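Local coordinates for amidase, hydantoinase/carbamoylase family (Burkholderia vietnamiensis, PDB 5I4M) that probably hydrolyses N-carbamoyl-L-amino acids or related non-peptide C-N bonds, as a zinc-dependent member of the peptidase M20 family, at the interface of chains A and B. Numbering follows the deposited sequence. Chains: chain A/B, Amidase, hydantoinase/carbamoylase family.

The interface of chains A and B. Residues chain A 401-404; chain B 244-247.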
# COMPACT_ATOMS: atom_id res chain seq x y z
N ILE A 401 7.43 -22.51 10.43
CA ILE A 401 6.92 -21.21 10.04
C ILE A 401 7.32 -20.16 11.07
O ILE A 401 7.31 -20.40 12.29
CB ILE A 401 5.39 -21.23 9.83
CG1 ILE A 401 4.94 -19.87 9.27
CG2 ILE A 401 4.67 -21.58 11.10
CD1 ILE A 401 4.00 -19.96 8.08
N SER A 402 7.70 -18.99 10.57
CA SER A 402 7.99 -17.83 11.38
C SER A 402 7.53 -16.62 10.60
O SER A 402 7.22 -16.71 9.40
CB SER A 402 9.48 -17.75 11.74
OG SER A 402 9.72 -16.67 12.62
N HIS A 403 7.46 -15.48 11.28
CA HIS A 403 6.89 -14.25 10.73
C HIS A 403 5.43 -14.45 10.32
O HIS A 403 4.92 -13.78 9.42
CB HIS A 403 7.75 -13.72 9.58
CG HIS A 403 9.02 -13.08 10.06
ND1 HIS A 403 9.84 -12.31 9.26
CD2 HIS A 403 9.60 -13.09 11.29
CE1 HIS A 403 10.87 -11.88 9.97
NE2 HIS A 403 10.74 -12.34 11.21
N ASN A 404 4.76 -15.35 11.04
CA ASN A 404 3.33 -15.61 10.97
C ASN A 404 2.87 -15.81 12.41
O ASN A 404 3.62 -16.35 13.23
CB ASN A 404 3.05 -16.86 10.10
CG ASN A 404 1.55 -17.11 9.87
OD1 ASN A 404 0.76 -17.24 10.81
ND2 ASN A 404 1.17 -17.22 8.60
N GLN B 244 0.02 -17.28 2.45
CA GLN B 244 0.45 -17.48 3.83
C GLN B 244 1.66 -16.60 4.12
O GLN B 244 2.71 -16.80 3.50
CB GLN B 244 0.79 -18.94 4.11
CG GLN B 244 1.06 -19.20 5.59
CD GLN B 244 1.31 -20.66 5.92
OE1 GLN B 244 2.04 -21.36 5.22
NE2 GLN B 244 0.69 -21.12 7.00
N GLU B 245 1.53 -15.65 5.05
CA GLU B 245 2.71 -14.89 5.43
C GLU B 245 3.71 -15.82 6.10
O GLU B 245 3.36 -16.73 6.86
CB GLU B 245 2.35 -13.72 6.35
CG GLU B 245 1.59 -14.08 7.59
CD GLU B 245 0.09 -14.05 7.38
OE1 GLU B 245 -0.65 -13.77 8.35
OE2 GLU B 245 -0.35 -14.29 6.23
N ALA B 246 4.98 -15.60 5.79
CA ALA B 246 6.05 -16.43 6.34
C ALA B 246 7.36 -15.68 6.17
O ALA B 246 7.40 -14.60 5.56
CB ALA B 246 6.10 -17.80 5.66
N HIS B 247 8.42 -16.25 6.72
CA HIS B 247 9.70 -15.56 6.74
C HIS B 247 10.27 -15.42 5.33
O HIS B 247 10.28 -16.38 4.56
CB HIS B 247 10.70 -16.30 7.63
CG HIS B 247 11.75 -15.41 8.21
ND1 HIS B 247 12.69 -14.78 7.43
CD2 HIS B 247 11.97 -15.01 9.48
CE1 HIS B 247 13.46 -14.03 8.20
NE2 HIS B 247 13.05 -14.16 9.45
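A zinc-ligand loop of the M20 catalytic domain in chain A, A:Ile401 to A:Asn404, meets the dimerisation-domain segment B:Gln244 to B:His247, which runs into the short strand 246-247 of chain B. A:His403 and B:His247 stack ring on ring. The ring centroids of A:His403 and B:His247 are 3.8 Å apart. The two planes differ by 23°. CD2 of B:His247 lies over the centre of the A:His403 ring. In the other direction, ND1 of A:His403 sits nearer the rim of the B:His247 ring, so the stack is offset. The B:His247 ring turns toward its partner with CG anti to the backbone N.

Backbone and amide bonds fix the two segments beside this stack. The carbonyl O of A:Ser402 accepts a hydrogen bond from the backbone N of B:His247 at 3.0 Å. The side-chain amide ND2 of A:Asn404 donates to the backbone O of B:Glu245 at 2.8 Å. This bond is nearly straight, 165° at the hydrogen. The acceptor lies almost in the amide plane, while the donor is modestly tilted from the carbonyl plane. CG of B:Glu245 lies between its backbone N and carbonyl carbon (chi1 55°), 3.3 Å from ND2 of A:Asn404. The bend at chi2 then turns the carboxylate. The two side chains cross at about a right angle. Their amide and carboxylate planes are close to parallel.

The apolar end is formed by A:Ile401. Its CD1 touches the amide carbon CD of B:Gln244 at 3.5 Å. The same methyl reaches CB of B:Ala246 at 3.9 Å.

A:His403 is a ligand of the second zinc ion. B:His247 is among the residues that bind 3-phosphoglycerate in the pocket of the partner subunit. This ligand is not an evident substrate and may come from purification or crystallisation. The contact therefore brings a histidine of one subunit next to the metal centre of the other. It probably helps to position the A:His403 ring and to complete the active site across the dimer.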